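Local coordinates for transcriptional regulator (Streptococcus dysgalactiae, PDB 4YV9), which binds DNA and short SHP pheromone peptides and probably regulates transcription in quorum sensing, its peptide-binding domain also taking up a cyclic peptide inhibitor, at residues F74-R79 with E97-K102; T131-S136 with G141-I146. All coordinates share one frame; numbering follows the deposited sequence.

Interaction 1 of 2, residues F74-R79 with E97-K102; sequences FTLLSR and EDYAHK
L76 sets one methyl over a face of the phenol ring of Y99. L76 CD1 stands 3.7 Å from the centroid of the Y99 ring and 20° off the ring normal, a CH-pi contact displaced toward the hydroxyl end, where L76 CD1 comes within 3.5 Å of Y99 CZ. With CG trans to the backbone N (chi1 176°), L76 brings this methyl over the ring, and the two side chains run alongside each other with opposite senses. CD2 of L76 only grazes the ring, at 4.1 Å from Y99 CE2. R79, three residues on along the helix, approaches the same ring at its edge, with R79 NH1 4.4 Å from Y99 CE1. The guanidinium also has D98 OD2 near its plane, but the 4.2 Å from R79 NH1 to D98 OD2 is too long for a salt bridge, so the attraction is probably weak. No hydrogen bond spans the contact, which is apolar packing between consecutive helices of a helical array. Y99 begins a type I turn that leads from helix 89-98 to K102, the N-cap of helix 103-113; I109 of that helix touches both L76 and Y99, joining the three successive helices.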
ATOM      1  N   PHE B  74       8.303  -2.001  14.229  1.00 58.26           N
ATOM      2  CA  PHE B  74       8.282  -0.770  13.453  1.00 60.36           C
ATOM      3  C   PHE B  74       9.051   0.334  14.191  1.00 72.55           C
ATOM      4  O   PHE B  74       9.650   1.215  13.566  1.00 63.87           O
ATOM      5  CB  PHE B  74       6.839  -0.329  13.172  1.00 67.90           C
ATOM      6  CG  PHE B  74       6.718   0.651  12.040  1.00 69.69           C
ATOM      7  CD1 PHE B  74       6.730   0.214  10.721  1.00 74.90           C
ATOM      8  CD2 PHE B  74       6.620   2.008  12.291  1.00 71.11           C
ATOM      9  CE1 PHE B  74       6.627   1.116   9.675  1.00 75.80           C
ATOM     10  CE2 PHE B  74       6.513   2.916  11.253  1.00 74.42           C
ATOM     11  CZ  PHE B  74       6.518   2.470   9.942  1.00 75.23           C
ATOM     12  N   THR B  75       9.035   0.269  15.521  1.00 62.31           N
ATOM     13  CA  THR B  75       9.789   1.207  16.346  1.00 65.66           C
ATOM     14  C   THR B  75      11.281   0.959  16.143  1.00 63.72           C
ATOM     15  O   THR B  75      12.075   1.897  15.992  1.00 65.63           O
ATOM     16  CB  THR B  75       9.418   1.076  17.845  1.00 67.26           C
ATOM     17  OG1 THR B  75       8.027   1.378  18.027  1.00 70.85           O
ATOM     18  CG2 THR B  75      10.246   2.026  18.691  1.00 72.51           C
ATOM     19  N   LEU B  76      11.656  -0.315  16.123  1.00 61.38           N
ATOM     20  CA  LEU B  76      13.034  -0.698  15.837  1.00 60.86           C
ATOM     21  C   LEU B  76      13.472  -0.158  14.483  1.00 75.03           C
ATOM     22  O   LEU B  76      14.512   0.497  14.370  1.00 63.28           O
ATOM     23  CB  LEU B  76      13.196  -2.211  15.878  1.00 58.25           C
ATOM     24  CG  LEU B  76      14.577  -2.757  15.496  1.00 57.63           C
ATOM     25  CD1 LEU B  76      15.665  -2.141  16.365  1.00 71.50           C
ATOM     26  CD2 LEU B  76      14.573  -4.254  15.630  1.00 57.03           C
ATOM     27  N   LEU B  77      12.664  -0.423  13.461  1.00 60.95           N
ATOM     28  CA  LEU B  77      12.971   0.025  12.107  1.00 61.87           C
ATOM     29  C   LEU B  77      13.122   1.537  11.997  1.00 70.46           C
ATOM     30  O   LEU B  77      13.984   2.021  11.270  1.00 66.23           O
ATOM     31  CB  LEU B  77      11.896  -0.437  11.138  1.00 60.93           C
ATOM     32  CG  LEU B  77      11.843  -1.947  10.955  1.00 58.19           C
ATOM     33  CD1 LEU B  77      10.775  -2.345   9.946  1.00 57.64           C
ATOM     34  CD2 LEU B  77      13.185  -2.400  10.507  1.00 57.65           C
ATOM     35  N   SER B  78      12.270   2.274  12.705  1.00 66.17           N
ATOM     36  CA  SER B  78      12.284   3.726  12.644  1.00 74.75           C
ATOM     37  C   SER B  78      13.574   4.295  13.235  1.00 70.81           C
ATOM     38  O   SER B  78      14.170   5.195  12.656  1.00 76.03           O
ATOM     39  CB  SER B  78      11.064   4.297  13.366  1.00 78.85           C
ATOM     40  OG  SER B  78      11.005   3.819  14.696  1.00 81.64           O
ATOM     41  N   ARG B  79      13.999   3.763  14.378  1.00 69.81           N
ATOM     42  CA  ARG B  79      15.271   4.140  14.989  1.00 71.24           C
ATOM     43  C   ARG B  79      16.448   3.865  14.043  1.00 73.13           C
ATOM     44  O   ARG B  79      17.221   4.772  13.723  1.00 74.47           O
ATOM     45  CB  ARG B  79      15.482   3.392  16.312  1.00 69.97           C
ATOM     46  CG  ARG B  79      14.479   3.735  17.417  1.00 72.31           C
ATOM     47  CD  ARG B  79      14.881   3.113  18.761  1.00 72.77           C
ATOM     48  NE  ARG B  79      16.064   3.767  19.327  1.00 90.58           N
ATOM     49  CZ  ARG B  79      16.710   3.363  20.422  1.00 93.10           C
ATOM     50  NH1 ARG B  79      16.293   2.292  21.090  1.00 90.63           N
ATOM     51  NH2 ARG B  79      17.782   4.027  20.846  1.00 90.41           N
ATOM     52  N   GLU B  97      23.264  -3.107  21.582  1.00 71.23           N
ATOM     53  CA  GLU B  97      23.336  -3.664  22.935  1.00 78.64           C
ATOM     54  C   GLU B  97      21.938  -3.711  23.540  1.00 75.84           C
ATOM     55  O   GLU B  97      21.597  -4.637  24.277  1.00 71.36           O
ATOM     56  CB  GLU B  97      24.287  -2.864  23.849  1.00 88.11           C
ATOM     57  CG  GLU B  97      24.411  -3.490  25.248  1.00 89.37           C
ATOM     58  CD  GLU B  97      25.405  -2.788  26.175  1.00100.32           C
ATOM     59  OE1 GLU B  97      26.025  -1.777  25.770  1.00 97.00           O
ATOM     60  OE2 GLU B  97      25.559  -3.255  27.325  1.00105.68           O
ATOM     61  N   ASP B  98      21.128  -2.711  23.210  1.00 80.03           N
ATOM     62  CA  ASP B  98      19.749  -2.650  23.681  1.00 75.65           C
ATOM     63  C   ASP B  98      18.914  -3.850  23.225  1.00 73.11           C
ATOM     64  O   ASP B  98      17.948  -4.223  23.889  1.00 71.29           O
ATOM     65  CB  ASP B  98      19.088  -1.351  23.211  1.00 71.49           C
ATOM     66  CG  ASP B  98      19.353  -0.195  24.149  1.00 82.45           C
ATOM     67  OD1 ASP B  98      19.573  -0.455  25.350  1.00 85.24           O
ATOM     68  OD2 ASP B  98      19.338   0.968  23.690  1.00 86.48           O
ATOM     69  N   TYR B  99      19.288  -4.455  22.100  1.00 68.50           N
ATOM     70  CA  TYR B  99      18.484  -5.537  21.531  1.00 65.12           C
ATOM     71  C   TYR B  99      19.161  -6.897  21.582  1.00 67.30           C
ATOM     72  O   TYR B  99      18.766  -7.804  20.859  1.00 62.99           O
ATOM     73  CB  TYR B  99      18.113  -5.218  20.080  1.00 60.88           C
ATOM     74  CG  TYR B  99      16.958  -4.249  19.959  1.00 62.55           C
ATOM     75  CD1 TYR B  99      17.174  -2.887  20.032  1.00 65.74           C
ATOM     76  CD2 TYR B  99      15.653  -4.700  19.771  1.00 65.53           C
ATOM     77  CE1 TYR B  99      16.136  -1.990  19.929  1.00 70.68           C
ATOM     78  CE2 TYR B  99      14.594  -3.804  19.662  1.00 65.78           C
ATOM     79  CZ  TYR B  99      14.849  -2.448  19.743  1.00 70.04           C
ATOM     80  OH  TYR B  99      13.839  -1.523  19.646  1.00 70.50           O
ATOM     81  N   ALA B 100      20.160  -7.044  22.448  1.00 71.59           N
ATOM     82  CA  ALA B 100      20.964  -8.263  22.495  1.00 74.75           C
ATOM     83  C   ALA B 100      20.146  -9.503  22.855  1.00 72.31           C
ATOM     84  O   ALA B 100      20.496 -10.617  22.466  1.00 71.09           O
ATOM     85  CB  ALA B 100      22.118  -8.091  23.476  1.00 83.40           C
ATOM     86  N   HIS B 101      19.052  -9.308  23.585  1.00 76.76           N
ATOM     87  CA  HIS B 101      18.205 -10.424  24.007  1.00 73.74           C
ATOM     88  C   HIS B 101      17.238 -10.866  22.909  1.00 70.02           C
ATOM     89  O   HIS B 101      16.513 -11.849  23.068  1.00 71.83           O
ATOM     90  CB  HIS B 101      17.428 -10.050  25.274  1.00 83.63           C
ATOM     91  CG  HIS B 101      16.546  -8.846  25.115  1.00 82.73           C
ATOM     92  ND1 HIS B 101      17.043  -7.560  25.063  1.00 75.81           N
ATOM     93  CD2 HIS B 101      15.201  -8.734  25.012  1.00 85.38           C
ATOM     94  CE1 HIS B 101      16.042  -6.710  24.924  1.00 79.50           C
ATOM     95  NE2 HIS B 101      14.913  -7.395  24.894  1.00 86.61           N
ATOM     96  N   LYS B 102      17.232 -10.139  21.796  1.00 67.37           N
ATOM     97  CA  LYS B 102      16.354 -10.446  20.668  1.00 61.71           C
ATOM     98  C   LYS B 102      17.183 -10.937  19.484  1.00 55.06           C
ATOM     99  O   LYS B 102      17.771 -10.122  18.778  1.00 54.74           O
ATOM    100  CB  LYS B 102      15.545  -9.209  20.274  1.00 55.24           C
ATOM    101  CG  LYS B 102      14.837  -8.528  21.432  1.00 59.83           C
ATOM    102  CD  LYS B 102      13.708  -9.379  21.958  1.00 60.91           C
ATOM    103  CE  LYS B 102      12.364  -8.728  21.676  1.00 76.17           C
ATOM    104  NZ  LYS B 102      11.259  -9.731  21.559  1.00 80.00           N
TER

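Interaction 2 of 2, residues T131-S136 with G141-I146; sequences TDYLFS and GYYEII
E144 OE2 is held by two partners, Y133 OH and, through a salt bridge, K16 of the second subunit. The bond from Y133 OH to E144 OE2 is short, 2.5 Å, and E144 OE2 accepts it on its anti lone pair. The other oxygen, E144 OE1, accepts from the backbone N of G141 at 2.9 Å, again on the anti side and somewhat out of the carboxylate plane. G141 is the N-cap of helix 142-151 and E144 its N3 residue, so this is the N3-to-N-cap bond of a capping box; G141 has no side chain to give the reciprocal bond. A bend at chi2 (79°) brings OE1 back to G141 N. The Y133 ring plane is turned 39° from the carboxylate, and the two side chains run nearly perpendicular.

Nearer the backbone of E144 the contact is apolar: CD2 of L134 lies 3.6 Å from E144 CB, alongside the aliphatic part of the glutamate. Y143 presents the edge of its ring to the Y133 hydroxyl, Y143 CD2 being 3.8 Å from Y133 OH, while its own hydroxyl is hydrogen-bonded to E105. Segments 131-136 and 142-146, their directions 139° apart, form a helical hairpin, as in TPR-like repeat domains. With a phenol, a backbone N-H and a lysine ammonium all bonded to it, the buried carboxylate is probably held as the anion and fixed in rotation, tying the hairpin to the dimer partner.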
ATOM      1  N   THR B 131      17.941 -17.944   9.071  1.00 46.33           N
ATOM      2  CA  THR B 131      17.440 -18.604   7.865  1.00 48.00           C
ATOM      3  C   THR B 131      16.624 -19.852   8.244  1.00 47.81           C
ATOM      4  O   THR B 131      15.600 -20.146   7.616  1.00 45.56           O
ATOM      5  CB  THR B 131      18.578 -18.977   6.878  1.00 42.76           C
ATOM      6  OG1 THR B 131      19.549 -19.823   7.510  1.00 43.18           O
ATOM      7  CG2 THR B 131      19.258 -17.719   6.361  1.00 43.66           C
ATOM      8  N   ASP B 132      17.062 -20.561   9.280  1.00 45.35           N
ATOM      9  CA  ASP B 132      16.294 -21.682   9.803  1.00 49.73           C
ATOM     10  C   ASP B 132      14.902 -21.229  10.259  1.00 50.67           C
ATOM     11  O   ASP B 132      13.905 -21.876   9.931  1.00 52.71           O
ATOM     12  CB  ASP B 132      17.031 -22.369  10.957  1.00 43.34           C
ATOM     13  CG  ASP B 132      18.168 -23.261  10.480  1.00 51.50           C
ATOM     14  OD1 ASP B 132      18.328 -23.438   9.252  1.00 50.42           O
ATOM     15  OD2 ASP B 132      18.899 -23.794  11.342  1.00 53.64           O
ATOM     16  N   TYR B 133      14.830 -20.125  11.007  1.00 41.00           N
ATOM     17  CA  TYR B 133      13.542 -19.537  11.378  1.00 35.49           C
ATOM     18  C   TYR B 133      12.688 -19.245  10.144  1.00 41.31           C
ATOM     19  O   TYR B 133      11.492 -19.568  10.112  1.00 41.89           O
ATOM     20  CB  TYR B 133      13.719 -18.233  12.180  1.00 42.24           C
ATOM     21  CG  TYR B 133      12.423 -17.458  12.305  1.00 38.71           C
ATOM     22  CD1 TYR B 133      11.370 -17.955  13.068  1.00 41.20           C
ATOM     23  CD2 TYR B 133      12.234 -16.251  11.629  1.00 37.34           C
ATOM     24  CE1 TYR B 133      10.165 -17.272  13.170  1.00 44.35           C
ATOM     25  CE2 TYR B 133      11.025 -15.546  11.726  1.00 37.78           C
ATOM     26  CZ  TYR B 133       9.999 -16.070  12.499  1.00 43.71           C
ATOM     27  OH  TYR B 133       8.808 -15.409  12.602  1.00 43.52           O
ATOM     28  N   LEU B 134      13.311 -18.632   9.138  1.00 39.70           N
ATOM     29  CA  LEU B 134      12.607 -18.187   7.934  1.00 40.38           C
ATOM     30  C   LEU B 134      12.068 -19.368   7.123  1.00 43.30           C
ATOM     31  O   LEU B 134      10.952 -19.311   6.578  1.00 39.45           O
ATOM     32  CB  LEU B 134      13.529 -17.328   7.061  1.00 38.88           C
ATOM     33  CG  LEU B 134      13.823 -15.914   7.590  1.00 37.29           C
ATOM     34  CD1 LEU B 134      14.777 -15.173   6.665  1.00 35.66           C
ATOM     35  CD2 LEU B 134      12.529 -15.117   7.750  1.00 34.86           C
ATOM     36  N   PHE B 135      12.855 -20.440   7.057  1.00 41.98           N
ATOM     37  CA  PHE B 135      12.387 -21.659   6.402  1.00 48.33           C
ATOM     38  C   PHE B 135      11.225 -22.293   7.171  1.00 50.99           C
ATOM     39  O   PHE B 135      10.389 -22.974   6.582  1.00 54.39           O
ATOM     40  CB  PHE B 135      13.529 -22.667   6.246  1.00 39.71           C
ATOM     41  CG  PHE B 135      14.382 -22.432   5.034  1.00 36.64           C
ATOM     42  CD1 PHE B 135      13.830 -22.490   3.762  1.00 40.92           C
ATOM     43  CD2 PHE B 135      15.736 -22.179   5.162  1.00 36.50           C
ATOM     44  CE1 PHE B 135      14.610 -22.287   2.633  1.00 44.93           C
ATOM     45  CE2 PHE B 135      16.525 -21.970   4.047  1.00 38.64           C
ATOM     46  CZ  PHE B 135      15.965 -22.021   2.777  1.00 45.27           C
ATOM     47  N   SER B 136      11.171 -22.051   8.480  1.00 53.17           N
ATOM     48  CA  SER B 136      10.192 -22.701   9.353  1.00 53.15           C
ATOM     49  C   SER B 136       8.815 -22.042   9.326  1.00 45.53           C
ATOM     50  O   SER B 136       7.833 -22.634   9.759  1.00 46.65           O
ATOM     51  CB  SER B 136      10.712 -22.738  10.795  1.00 53.89           C
ATOM     52  OG  SER B 136      10.448 -21.521  11.473  1.00 56.64           O
ATOM     53  N   GLY B 141       5.261 -12.660   6.663  1.00 39.12           N
ATOM     54  CA  GLY B 141       4.627 -11.382   6.920  1.00 39.10           C
ATOM     55  C   GLY B 141       5.676 -10.305   6.771  1.00 36.03           C
ATOM     56  O   GLY B 141       6.798 -10.586   6.363  1.00 33.13           O
ATOM     57  N   TYR B 142       5.299  -9.072   7.090  1.00 35.18           N
ATOM     58  CA  TYR B 142       6.230  -7.943   7.063  1.00 37.73           C
ATOM     59  C   TYR B 142       7.549  -8.249   7.794  1.00 32.92           C
ATOM     60  O   TYR B 142       8.638  -7.965   7.284  1.00 31.73           O
ATOM     61  CB  TYR B 142       5.539  -6.729   7.685  1.00 36.18           C
ATOM     62  CG  TYR B 142       6.295  -5.435   7.596  1.00 38.03           C
ATOM     63  CD1 TYR B 142       6.358  -4.731   6.405  1.00 36.98           C
ATOM     64  CD2 TYR B 142       6.912  -4.888   8.722  1.00 39.39           C
ATOM     65  CE1 TYR B 142       7.058  -3.515   6.320  1.00 39.15           C
ATOM     66  CE2 TYR B 142       7.594  -3.685   8.653  1.00 43.04           C
ATOM     67  CZ  TYR B 142       7.664  -3.001   7.451  1.00 46.09           C
ATOM     68  OH  TYR B 142       8.340  -1.801   7.381  1.00 52.28           O
ATOM     69  N   TYR B 143       7.437  -8.839   8.982  1.00 36.47           N
ATOM     70  CA  TYR B 143       8.601  -9.215   9.809  1.00 40.40           C
ATOM     71  C   TYR B 143       9.622 -10.060   9.052  1.00 41.78           C
ATOM     72  O   TYR B 143      10.810  -9.708   8.967  1.00 35.95           O
ATOM     73  CB  TYR B 143       8.115  -9.979  11.049  1.00 37.76           C
ATOM     74  CG  TYR B 143       9.149 -10.325  12.116  1.00 35.69           C
ATOM     75  CD1 TYR B 143       9.823  -9.325  12.803  1.00 36.29           C
ATOM     76  CD2 TYR B 143       9.377 -11.651  12.493  1.00 33.74           C
ATOM     77  CE1 TYR B 143      10.707  -9.627  13.815  1.00 38.84           C
ATOM     78  CE2 TYR B 143      10.266 -11.964  13.508  1.00 37.82           C
ATOM     79  CZ  TYR B 143      10.932 -10.941  14.159  1.00 38.94           C
ATOM     80  OH  TYR B 143      11.821 -11.214  15.175  1.00 37.27           O
ATOM     81  N   GLU B 144       9.162 -11.177   8.498  1.00 35.24           N
ATOM     82  CA  GLU B 144      10.065 -12.105   7.827  1.00 31.58           C
ATOM     83  C   GLU B 144      10.644 -11.485   6.566  1.00 34.49           C
ATOM     84  O   GLU B 144      11.820 -11.689   6.254  1.00 36.20           O
ATOM     85  CB  GLU B 144       9.344 -13.422   7.496  1.00 31.03           C
ATOM     86  CG  GLU B 144       9.031 -14.287   8.712  1.00 40.93           C
ATOM     87  CD  GLU B 144       7.802 -13.812   9.506  1.00 38.72           C
ATOM     88  OE1 GLU B 144       6.914 -13.140   8.935  1.00 39.05           O
ATOM     89  OE2 GLU B 144       7.737 -14.108  10.715  1.00 33.77           O
ATOM     90  N   ILE B 145       9.826 -10.715   5.853  1.00 33.83           N
ATOM     91  CA  ILE B 145      10.255 -10.065   4.622  1.00 28.76           C
ATOM     92  C   ILE B 145      11.339  -9.021   4.914  1.00 34.08           C
ATOM     93  O   ILE B 145      12.352  -8.950   4.217  1.00 42.71           O
ATOM     94  CB  ILE B 145       9.051  -9.388   3.889  1.00 32.07           C
ATOM     95  CG1 ILE B 145       8.017 -10.431   3.454  1.00 34.66           C
ATOM     96  CG2 ILE B 145       9.530  -8.594   2.673  1.00 39.94           C
ATOM     97  CD1 ILE B 145       6.664  -9.794   3.090  1.00 33.94           C
ATOM     98  N   ILE B 146      11.133  -8.216   5.949  1.00 33.51           N
ATOM     99  CA  ILE B 146      12.114  -7.181   6.298  1.00 34.34           C
ATOM    100  C   ILE B 146      13.413  -7.802   6.841  1.00 38.54           C
ATOM    101  O   ILE B 146      14.524  -7.337   6.545  1.00 37.22           O
ATOM    102  CB  ILE B 146      11.523  -6.199   7.321  1.00 35.24           C
ATOM    103  CG1 ILE B 146      10.364  -5.414   6.692  1.00 35.26           C
ATOM    104  CG2 ILE B 146      12.606  -5.237   7.864  1.00 35.30           C
ATOM    105  CD1 ILE B 146      10.769  -4.538   5.546  1.00 40.80           C
TER

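In the fold
Interaction 1 closes before interaction 2 opens, and their centres lie about 17 Å apart in the all-helical chain. The first joins helix 72-85 to the turn that follows helix 89-98; the second pairs helices 124-136 and 142-151. Helix 72-85 links them: L77 CD1 packs at 3.6 Å from Y142 OH, and L77 also rests on I146. Helix 103-113 is a further bridge, since E105 touches L76 and hydrogen-bonds Y143. L77, Y142 and I146 all touch the bound peptide, so residues of these same segments help line its site, while E144 and the N of Y142 bond to the second subunit. Helix packing, peptide binding and dimer contacts thus adjoin one another here.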